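Local coordinates for protein phosphoribosylaminoimidazole carboxylase, ATPase subunit (Bacillus anthracis, PDB 3V4S) that probably uses ATP and bicarbonate to carboxylate aminoimidazole ribonucleotide on N5, a step of de novo purine biosynthesis, at residues B[149-154]-B[188-193]; B[315-320]-B[363-368]; B[340-345]-B[357-362]. All blocks are in the same frame, centred on the assembly; numbering follows the deposited sequence.

Contact 1 of 3, residues B[149-154]-B[188-193]; sequences PSVLKT and EKWVPF. With ATP (adenosine-5'-triphosphate), chain F.
The adenine pocket of the ATP-grasp domain is built here on an antiparallel pair, Lys153 of strand 150-154 reaching Glu188 of strand 185-189 beside the bound nucleotide. The strands are tied by reciprocal backbone bonds between Val151 and Glu188, with a third from Trp190 N to Pro149 O. Lys153 NZ forms a salt bridge with Glu188 OE2 at 2.9 Å, coming from above the carboxylate plane, 47° out of it. The same nitrogen, at the end of an extended chain, donates to ATP O2A at 2.8 Å and to ATP N7 at 3.0 Å, and so spans the alpha-phosphate and the base. A water 2.7 Å from Lys153 NZ makes four polar partners for three N-H, so not all can be full bonds at once. Glu188 can meet both lysine and base because its CG sits between the backbone N and the carbonyl carbon (chi1 67°) and the rest of the chain runs out straight. Its OE2 takes a hydrogen bond from ATP N6 at 3.0 Å, while OE1 is held by a salt bridge to Lys117. ATP N6 also donates to Lys189 O, and Val191 N donates to ATP N1 over 2.9 Å, nearly straight at 175°. Trp190 lays one ring face on the base, its CE3 3.5 Å from ATP C2, and Val151 CG2 meets the edge of that ring, 3.6 Å from Trp190 CE3. An N6 that only donates and an N1 that only accepts thus face carbonyl, carboxylate and amide, a pattern consistent with selection of adenine.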
loop_
_atom_site.group_PDB
_atom_site.type_symbol
_atom_site.label_atom_id
_atom_site.label_comp_id
_atom_site.label_asym_id
_atom_site.label_seq_id
_atom_site.Cartn_x
_atom_site.Cartn_y
_atom_site.Cartn_z
ATOM N N PRO B 149 44.486 4.292 3.605
ATOM C CA PRO B 149 43.499 5.097 2.884
ATOM C C PRO B 149 42.557 5.855 3.826
ATOM O O PRO B 149 42.338 5.438 4.947
ATOM C CB PRO B 149 42.734 4.060 2.051
ATOM C CG PRO B 149 42.937 2.745 2.746
ATOM C CD PRO B 149 44.021 2.904 3.799
ATOM N N SER B 150 42.021 6.979 3.361
ATOM C CA SER B 150 41.121 7.808 4.166
ATOM C C SER B 150 40.111 8.499 3.252
ATOM O O SER B 150 40.255 8.482 2.036
ATOM C CB SER B 150 41.902 8.836 5.007
ATOM O OG SER B 150 42.738 9.623 4.180
ATOM N N VAL B 151 39.075 9.080 3.840
ATOM C CA VAL B 151 38.038 9.705 3.055
ATOM C C VAL B 151 37.703 11.051 3.669
ATOM O O VAL B 151 37.435 11.138 4.861
ATOM C CB VAL B 151 36.763 8.829 2.959
ATOM C CG1 VAL B 151 35.659 9.573 2.222
ATOM C CG2 VAL B 151 37.077 7.525 2.230
ATOM N N LEU B 152 37.741 12.085 2.839
ATOM C CA LEU B 152 37.333 13.438 3.223
ATOM C C LEU B 152 35.872 13.706 2.821
ATOM O O LEU B 152 35.490 13.527 1.660
ATOM C CB LEU B 152 38.256 14.456 2.542
ATOM C CG LEU B 152 38.167 15.909 3.003
ATOM C CD1 LEU B 152 38.649 16.077 4.450
ATOM C CD2 LEU B 152 38.990 16.778 2.053
ATOM N N LYS B 153 35.070 14.163 3.772
ATOM C CA LYS B 153 33.634 14.382 3.552
ATOM C C LYS B 153 33.266 15.754 4.090
ATOM O O LYS B 153 33.648 16.086 5.212
ATOM C CB LYS B 153 32.803 13.353 4.354
ATOM C CG LYS B 153 33.121 11.876 4.124
ATOM C CD LYS B 153 32.133 10.991 4.894
ATOM C CE LYS B 153 32.349 9.530 4.509
ATOM N NZ LYS B 153 31.475 8.595 5.272
ATOM N N THR B 154 32.482 16.523 3.330
ATOM C CA THR B 154 31.908 17.772 3.849
ATOM C C THR B 154 31.014 17.471 5.032
ATOM O O THR B 154 30.273 16.479 5.013
ATOM C CB THR B 154 31.084 18.529 2.784
ATOM O OG1 THR B 154 29.931 17.751 2.414
ATOM C CG2 THR B 154 31.927 18.801 1.559
ATOM N N GLU B 188 38.181 10.929 7.700
ATOM C CA GLU B 188 38.027 9.708 8.474
ATOM C C GLU B 188 38.735 8.542 7.805
ATOM O O GLU B 188 38.872 8.497 6.572
ATOM C CB GLU B 188 36.543 9.389 8.709
ATOM C CG GLU B 188 35.784 9.015 7.443
ATOM C CD GLU B 188 34.321 8.660 7.710
ATOM O OE1 GLU B 188 33.714 9.200 8.661
ATOM O OE2 GLU B 188 33.787 7.856 6.932
ATOM N N LYS B 189 39.193 7.604 8.629
ATOM C CA LYS B 189 39.831 6.391 8.123
ATOM C C LYS B 189 38.899 5.594 7.213
ATOM O O LYS B 189 37.683 5.526 7.450
ATOM C CB LYS B 189 40.297 5.515 9.282
ATOM C CG LYS B 189 41.530 6.057 9.978
ATOM C CD LYS B 189 42.009 5.122 11.078
ATOM C CE LYS B 189 43.226 5.695 11.799
ATOM N NZ LYS B 189 43.580 4.882 13.001
ATOM N N TRP B 190 39.477 5.037 6.158
ATOM C CA TRP B 190 38.816 4.050 5.321
ATOM C C TRP B 190 38.505 2.814 6.134
ATOM O O TRP B 190 39.328 2.364 6.940
ATOM C CB TRP B 190 39.722 3.693 4.166
ATOM C CG TRP B 190 39.141 2.682 3.216
ATOM C CD1 TRP B 190 39.344 1.305 3.210
ATOM C CD2 TRP B 190 38.242 2.942 2.086
ATOM N NE1 TRP B 190 38.647 0.712 2.183
ATOM C CE2 TRP B 190 37.966 1.639 1.470
ATOM C CE3 TRP B 190 37.657 4.077 1.547
ATOM C CZ2 TRP B 190 37.143 1.510 0.364
ATOM C CZ3 TRP B 190 36.826 3.935 0.434
ATOM C CH2 TRP B 190 36.577 2.682 -0.143
ATOM N N VAL B 191 37.301 2.279 5.961
ATOM C CA VAL B 191 36.912 1.049 6.642
ATOM C C VAL B 191 36.849 -0.056 5.587
ATOM O O VAL B 191 36.077 0.045 4.629
ATOM C CB VAL B 191 35.578 1.197 7.398
ATOM C CG1 VAL B 191 35.192 -0.117 8.065
ATOM C CG2 VAL B 191 35.671 2.303 8.437
ATOM N N PRO B 192 37.688 -1.103 5.734
ATOM C CA PRO B 192 37.687 -2.155 4.724
ATOM C C PRO B 192 36.582 -3.195 4.983
ATOM O O PRO B 192 36.873 -4.369 5.146
ATOM C CB PRO B 192 39.092 -2.772 4.871
ATOM C CG PRO B 192 39.457 -2.550 6.314
ATOM C CD PRO B 192 38.629 -1.393 6.836
ATOM N N PHE B 193 35.325 -2.754 4.996
ATOM C CA PHE B 193 34.175 -3.611 5.307
ATOM C C PHE B 193 33.961 -4.769 4.320
ATOM O O PHE B 193 34.411 -4.720 3.172
ATOM C CB PHE B 193 32.898 -2.765 5.409
ATOM C CG PHE B 193 32.567 -1.992 4.153
ATOM C CD1 PHE B 193 32.842 -0.629 4.067
ATOM C CD2 PHE B 193 31.980 -2.622 3.055
ATOM C CE1 PHE B 193 32.524 0.089 2.922
ATOM C CE2 PHE B 193 31.675 -1.913 1.906
ATOM C CZ PHE B 193 31.944 -0.549 1.842
HETATM P PG ATP F . 23.871 9.331 1.130
HETATM O O1G ATP F . 23.504 8.034 1.806
HETATM O O2G ATP F . 23.407 9.473 -0.304
HETATM O O3G ATP F . 23.594 10.544 1.975
HETATM P PB ATP F . 26.579 10.317 1.484
HETATM O O1B ATP F . 26.719 11.343 0.395
HETATM O O2B ATP F . 26.365 10.752 2.898
HETATM O O3B ATP F . 25.495 9.195 1.010
HETATM P PA ATP F . 28.331 8.356 2.633
HETATM O O1A ATP F . 27.088 7.577 3.001
HETATM O O2A ATP F . 29.199 8.931 3.723
HETATM O O3A ATP F . 27.970 9.497 1.537
HETATM O "O5'" ATP F . 29.241 7.421 1.712
HETATM C "C5'" ATP F . 28.709 6.897 0.497
HETATM C "C4'" ATP F . 29.388 5.552 0.292
HETATM O "O4'" ATP F . 30.818 5.723 0.239
HETATM C "C3'" ATP F . 29.149 4.595 1.457
HETATM O "O3'" ATP F . 27.876 3.924 1.427
HETATM C "C2'" ATP F . 30.367 3.689 1.359
HETATM O "O2'" ATP F . 30.173 2.667 0.377
HETATM C "C1'" ATP F . 31.481 4.635 0.898
HETATM N N9 ATP F . 32.210 5.110 2.105
HETATM C C8 ATP F . 31.963 6.245 2.800
HETATM N N7 ATP F . 32.794 6.347 3.870
HETATM C C5 ATP F . 33.607 5.268 3.865
HETATM C C6 ATP F . 34.721 4.746 4.695
HETATM N N6 ATP F . 35.171 5.415 5.784
HETATM N N1 ATP F . 35.289 3.569 4.326
HETATM C C2 ATP F . 34.878 2.871 3.246
HETATM N N3 ATP F . 33.874 3.285 2.458
HETATM C C4 ATP F . 33.214 4.452 2.701
HETATM O O HOH W 1 31.062 9.069 7.922
#

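Contact 2 of 3, residues B[315-320]-B[363-368]; sequences PVVMVN and DNIEVA
Asn364 OD1 accepts from Glu366 N at 2.8 Å and, weakly, from Val367 N, an N-cap that starts helix 365-374 just where its Ile365 and Ala368 settle on Val317 of strand 316-322. The motif is a helix laid on a face of the large antiparallel sheet, whose strands 316-322, 354-361 and 339-343 come from the C-terminal region, and the two segments meet almost wholly through carbon. Ile365 opens the helix with CG1 anti to the backbone N, and chi2 of 74° bends CD1 over the start of the strand, 3.6 Å from Val316 O and 4.0 Å from Val317 CG2; the Ile365 and Val317 side chains meet at about a right angle. Pro315 CB flanks the same methyl, also at 4.0 Å, while its CG lies 3.5 Å from Asp363 O in the turn before the helix. One helical turn on, the short side chain of Ala368 goes with a close approach, Ala368 CA being 6.2 Å from Val317 CA. Further along the strand, Asn320 ND2 donates to Asn281 OD1, Asn281 being part of the carbonate pocket. Beneath the helix, Val317 CG2 lies 3.6 Å from Ala368 CB.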
loop_
_atom_site.group_PDB
_atom_site.type_symbol
_atom_site.label_atom_id
_atom_site.label_comp_id
_atom_site.label_asym_id
_atom_site.label_seq_id
_atom_site.Cartn_x
_atom_site.Cartn_y
_atom_site.Cartn_z
ATOM N N PRO B 315 11.541 -12.803 1.040
ATOM C CA PRO B 315 12.832 -12.179 0.685
ATOM C C PRO B 315 12.700 -11.216 -0.492
ATOM O O PRO B 315 11.845 -11.418 -1.355
ATOM C CB PRO B 315 13.705 -13.375 0.278
ATOM C CG PRO B 315 13.115 -14.538 0.999
ATOM C CD PRO B 315 11.629 -14.280 1.026
ATOM N N VAL B 316 13.568 -10.205 -0.542
ATOM C CA VAL B 316 13.409 -9.081 -1.468
ATOM C C VAL B 316 14.733 -8.423 -1.851
ATOM O O VAL B 316 15.633 -8.243 -1.012
ATOM C CB VAL B 316 12.449 -8.009 -0.878
ATOM C CG1 VAL B 316 12.906 -7.579 0.513
ATOM C CG2 VAL B 316 12.293 -6.807 -1.815
ATOM N N VAL B 317 14.838 -8.070 -3.130
ATOM C CA VAL B 317 15.876 -7.168 -3.602
ATOM C C VAL B 317 15.183 -5.896 -4.117
ATOM O O VAL B 317 14.400 -5.939 -5.079
ATOM C CB VAL B 317 16.743 -7.802 -4.719
ATOM C CG1 VAL B 317 17.831 -6.828 -5.160
ATOM C CG2 VAL B 317 17.375 -9.102 -4.245
ATOM N N MET B 318 15.427 -4.781 -3.444
ATOM C CA MET B 318 15.033 -3.486 -3.988
ATOM C C MET B 318 16.104 -2.998 -4.974
ATOM O O MET B 318 17.306 -3.024 -4.663
ATOM C CB MET B 318 14.836 -2.452 -2.869
ATOM C CG MET B 318 14.333 -1.114 -3.433
ATOM S SD MET B 318 15.092 0.333 -2.691
ATOM C CE MET B 318 16.726 0.308 -3.430
ATOM N N VAL B 319 15.678 -2.558 -6.158
ATOM C CA VAL B 319 16.587 -1.931 -7.107
ATOM C C VAL B 319 16.129 -0.499 -7.365
ATOM O O VAL B 319 14.959 -0.273 -7.690
ATOM C CB VAL B 319 16.693 -2.712 -8.445
ATOM C CG1 VAL B 319 17.940 -2.280 -9.200
ATOM C CG2 VAL B 319 16.741 -4.224 -8.208
ATOM N N ASN B 320 17.040 0.465 -7.216
ATOM C CA ASN B 320 16.734 1.851 -7.544
ATOM C C ASN B 320 16.527 2.093 -9.032
ATOM O O ASN B 320 17.199 1.491 -9.884
ATOM C CB ASN B 320 17.793 2.824 -6.988
ATOM C CG ASN B 320 17.355 3.494 -5.686
ATOM O OD1 ASN B 320 16.168 3.480 -5.325
ATOM N ND2 ASN B 320 18.314 4.089 -4.967
ATOM N N ASP B 363 11.260 -16.275 -3.110
ATOM C CA ASP B 363 11.606 -17.148 -1.994
ATOM C C ASP B 363 13.117 -17.288 -1.917
ATOM O O ASP B 363 13.683 -17.431 -0.841
ATOM C CB ASP B 363 10.956 -18.521 -2.156
ATOM C CG ASP B 363 9.465 -18.470 -1.970
ATOM O OD1 ASP B 363 8.992 -17.620 -1.183
ATOM O OD2 ASP B 363 8.764 -19.269 -2.611
ATOM N N ASN B 364 13.764 -17.219 -3.067
ATOM C CA ASN B 364 15.201 -17.313 -3.094
ATOM C C ASN B 364 15.854 -16.011 -3.481
ATOM O O ASN B 364 15.699 -15.521 -4.605
ATOM C CB ASN B 364 15.679 -18.424 -4.015
ATOM C CG ASN B 364 17.155 -18.693 -3.838
ATOM O OD1 ASN B 364 18.007 -17.970 -4.375
ATOM N ND2 ASN B 364 17.471 -19.704 -3.040
ATOM N N ILE B 365 16.608 -15.468 -2.543
ATOM C CA ILE B 365 17.287 -14.202 -2.748
ATOM C C ILE B 365 18.162 -14.154 -4.005
ATOM O O ILE B 365 18.200 -13.137 -4.695
ATOM C CB ILE B 365 18.055 -13.793 -1.474
ATOM C CG1 ILE B 365 18.235 -12.284 -1.422
ATOM C CG2 ILE B 365 19.358 -14.570 -1.326
ATOM C CD1 ILE B 365 16.958 -11.545 -1.075
ATOM N N GLU B 366 18.817 -15.262 -4.349
ATOM C CA GLU B 366 19.734 -15.249 -5.493
ATOM C C GLU B 366 18.993 -15.211 -6.833
ATOM O O GLU B 366 19.524 -14.681 -7.814
ATOM C CB GLU B 366 20.752 -16.412 -5.443
ATOM C CG GLU B 366 21.565 -16.513 -4.140
ATOM C CD GLU B 366 22.495 -15.320 -3.877
ATOM O OE1 GLU B 366 23.019 -14.731 -4.851
ATOM O OE2 GLU B 366 22.722 -14.981 -2.684
ATOM N N VAL B 367 17.774 -15.763 -6.876
ATOM C CA VAL B 367 16.929 -15.685 -8.090
ATOM C C VAL B 367 16.440 -14.238 -8.308
ATOM O O VAL B 367 16.396 -13.755 -9.442
ATOM C CB VAL B 367 15.715 -16.663 -8.026
ATOM C CG1 VAL B 367 14.880 -16.589 -9.300
ATOM C CG2 VAL B 367 16.176 -18.100 -7.778
ATOM N N ALA B 368 16.084 -13.560 -7.215
ATOM C CA ALA B 368 15.749 -12.124 -7.248
ATOM C C ALA B 368 16.907 -11.301 -7.843
ATOM O O ALA B 368 16.708 -10.499 -8.752
ATOM C CB ALA B 368 15.407 -11.638 -5.849
#

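Contact 3 of 3, residues B[340-345]-B[357-362]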
loop_
_atom_site.group_PDB
_atom_site.type_symbol
_atom_site.label_atom_id
_atom_site.label_comp_id
_atom_site.label_asym_id
_atom_site.label_seq_id
_atom_site.Cartn_x
_atom_site.Cartn_y
_atom_site.Cartn_z
ATOM N N TYR B 340 7.816 -5.425 -8.169
ATOM C CA TYR B 340 6.763 -4.532 -7.678
ATOM C C TYR B 340 7.231 -3.094 -7.839
ATOM O O TYR B 340 8.056 -2.608 -7.071
ATOM C CB TYR B 340 6.347 -4.920 -6.241
ATOM C CG TYR B 340 5.762 -6.322 -6.245
ATOM C CD1 TYR B 340 6.592 -7.444 -6.156
ATOM C CD2 TYR B 340 4.400 -6.535 -6.433
ATOM C CE1 TYR B 340 6.076 -8.737 -6.221
ATOM C CE2 TYR B 340 3.875 -7.831 -6.495
ATOM C CZ TYR B 340 4.712 -8.928 -6.385
ATOM O OH TYR B 340 4.210 -10.228 -6.457
ATOM N N LEU B 341 6.722 -2.452 -8.889
ATOM C CA LEU B 341 7.198 -1.151 -9.343
ATOM C C LEU B 341 6.612 0.003 -8.524
ATOM O O LEU B 341 5.413 0.026 -8.238
ATOM C CB LEU B 341 6.837 -0.973 -10.832
ATOM C CG LEU B 341 7.187 0.332 -11.550
ATOM C CD1 LEU B 341 8.700 0.522 -11.637
ATOM C CD2 LEU B 341 6.590 0.342 -12.957
ATOM N N HIS B 342 7.457 0.970 -8.176
ATOM C CA HIS B 342 7.020 2.215 -7.531
ATOM C C HIS B 342 7.648 3.339 -8.283
ATOM O O HIS B 342 8.848 3.335 -8.497
ATOM C CB HIS B 342 7.448 2.262 -6.063
ATOM C CG HIS B 342 6.801 1.192 -5.213
ATOM N ND1 HIS B 342 5.735 1.435 -4.433
ATOM C CD2 HIS B 342 7.099 -0.158 -5.058
ATOM C CE1 HIS B 342 5.366 0.307 -3.803
ATOM N NE2 HIS B 342 6.196 -0.670 -4.186
ATOM N N LEU B 343 6.841 4.290 -8.752
ATOM C CA LEU B 343 7.359 5.430 -9.485
ATOM C C LEU B 343 6.783 6.670 -8.840
ATOM O O LEU B 343 5.599 6.694 -8.490
ATOM C CB LEU B 343 6.986 5.351 -10.974
ATOM C CG LEU B 343 7.749 4.305 -11.786
ATOM C CD1 LEU B 343 7.129 4.173 -13.164
ATOM C CD2 LEU B 343 9.215 4.702 -11.892
ATOM N N TYR B 344 7.614 7.697 -8.682
ATOM C CA TYR B 344 7.279 8.784 -7.762
ATOM C C TYR B 344 6.584 9.987 -8.375
ATOM O O TYR B 344 6.244 10.922 -7.657
ATOM C CB TYR B 344 8.532 9.262 -7.020
ATOM C CG TYR B 344 9.400 8.194 -6.413
ATOM C CD1 TYR B 344 10.791 8.314 -6.464
ATOM C CD2 TYR B 344 8.857 7.075 -5.778
ATOM C CE1 TYR B 344 11.617 7.355 -5.897
ATOM C CE2 TYR B 344 9.684 6.106 -5.195
ATOM C CZ TYR B 344 11.067 6.263 -5.264
ATOM O OH TYR B 344 11.920 5.344 -4.711
ATOM N N GLY B 345 6.378 9.990 -9.688
ATOM C CA GLY B 345 5.635 11.084 -10.311
ATOM C C GLY B 345 6.465 12.345 -10.535
ATOM O O GLY B 345 5.905 13.403 -10.758
ATOM N N HIS B 357 11.587 2.918 -7.666
ATOM C CA HIS B 357 12.288 1.690 -7.304
ATOM C C HIS B 357 11.440 0.507 -7.625
ATOM O O HIS B 357 10.213 0.622 -7.751
ATOM C CB HIS B 357 12.668 1.682 -5.821
ATOM C CG HIS B 357 11.492 1.740 -4.884
ATOM N ND1 HIS B 357 10.951 2.908 -4.474
ATOM C CD2 HIS B 357 10.769 0.725 -4.250
ATOM C CE1 HIS B 357 9.944 2.665 -3.626
ATOM N NE2 HIS B 357 9.826 1.324 -3.486
ATOM N N VAL B 358 12.076 -0.649 -7.754
ATOM C CA VAL B 358 11.349 -1.884 -7.941
ATOM C C VAL B 358 11.732 -2.889 -6.847
ATOM O O VAL B 358 12.926 -3.133 -6.607
ATOM C CB VAL B 358 11.540 -2.449 -9.367
ATOM C CG1 VAL B 358 13.015 -2.491 -9.755
ATOM C CG2 VAL B 358 10.906 -3.827 -9.476
ATOM N N ASN B 359 10.733 -3.443 -6.159
ATOM C CA ASN B 359 10.988 -4.495 -5.162
ATOM C C ASN B 359 10.775 -5.845 -5.826
ATOM O O ASN B 359 9.676 -6.142 -6.291
ATOM C CB ASN B 359 10.082 -4.347 -3.939
ATOM C CG ASN B 359 10.426 -3.128 -3.098
ATOM O OD1 ASN B 359 11.603 -2.800 -2.920
ATOM N ND2 ASN B 359 9.398 -2.466 -2.544
ATOM N N ILE B 360 11.845 -6.638 -5.897
ATOM C CA ILE B 360 11.808 -7.957 -6.527
ATOM C C ILE B 360 11.663 -9.006 -5.427
ATOM O O ILE B 360 12.595 -9.241 -4.648
ATOM C CB ILE B 360 13.058 -8.216 -7.399
ATOM C CG1 ILE B 360 13.248 -7.087 -8.417
ATOM C CG2 ILE B 360 12.950 -9.559 -8.130
ATOM C CD1 ILE B 360 14.486 -7.205 -9.288
ATOM N N LEU B 361 10.479 -9.607 -5.337
ATOM C CA LEU B 361 10.221 -10.588 -4.296
ATOM C C LEU B 361 10.449 -11.996 -4.828
ATOM O O LEU B 361 10.028 -12.334 -5.936
ATOM C CB LEU B 361 8.785 -10.489 -3.760
ATOM C CG LEU B 361 8.160 -9.173 -3.266
ATOM C CD1 LEU B 361 7.011 -9.496 -2.324
ATOM C CD2 LEU B 361 9.131 -8.244 -2.578
ATOM N N ASN B 362 11.084 -12.824 -4.015
ATOM C CA ASN B 362 11.296 -14.210 -4.380
ATOM C C ASN B 362 11.658 -14.999 -3.146
ATOM O O ASN B 362 12.284 -14.453 -2.236
ATOM C CB ASN B 362 12.397 -14.326 -5.433
ATOM C CG ASN B 362 12.333 -15.638 -6.184
ATOM O OD1 ASN B 362 12.726 -16.687 -5.664
ATOM N ND2 ASN B 362 11.839 -15.590 -7.411
#
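His342 and His357 are brought together by unlike first torsions: CG of His342 lies anti to its carbonyl carbon (chi1 -64°), whereas CG of His357 sits between its backbone N and carbonyl carbon (chi1 62°). In this beta hairpin of strands 339-343 and 354-361 the two residues form a hydrogen-bonded antiparallel pair, His342 N reaching His357 O at 2.8 Å, and Tyr340 and Asn359 form the next such pair. The imidazoles are nearly parallel, 11° apart, but displaced, with centroids 4.6 Å from each other, so that little of one lies over the other. Instead His342 CB covers one face of the His357 ring, a CH-pi contact of 3.7 Å to the centroid. Polar ends are met from outside: Asp288 OD2 bonds both His342 NE2 and Asn359 ND2, Gln287 OE1 is hydrogen-bonded to His357 NE2, and Glu35 of the second subunit bonds His342 ND1. Tyr340 OH likewise reaches Glu291 of the second subunit, so the hairpin's outer strand lies at the dimer interface, while Tyr340 CE1 rests 3.6 Å from Leu361 CG. Tyr344 comes in at the edge of the His357 ring, OH and ND1 sharing a hydrogen bond of 2.6 Å.

How the contacts relate
The three contacts illustrate how chemistry follows place in a fold. Contact 1 stands apart, about 29 Å from contact 2 and 32 Å from contact 3 between centres, in a separate four-stranded sheet; it is partly buried, and its charged side chains meet each other and a ligand. Contacts 2 and 3 share the large antiparallel sheet and lie about 11 Å apart between centres, contact 3 nested within the loop that contact 2 closes. Strands 316-322 and 354-361 run side by side, Val317 O lying 2.8 Å from Ile360 N in a probable hydrogen bond. Contact 2, partly buried, is aliphatic packing of helix on sheet, whereas contact 3, wholly buried, is aromatic and polar and faces the second subunit.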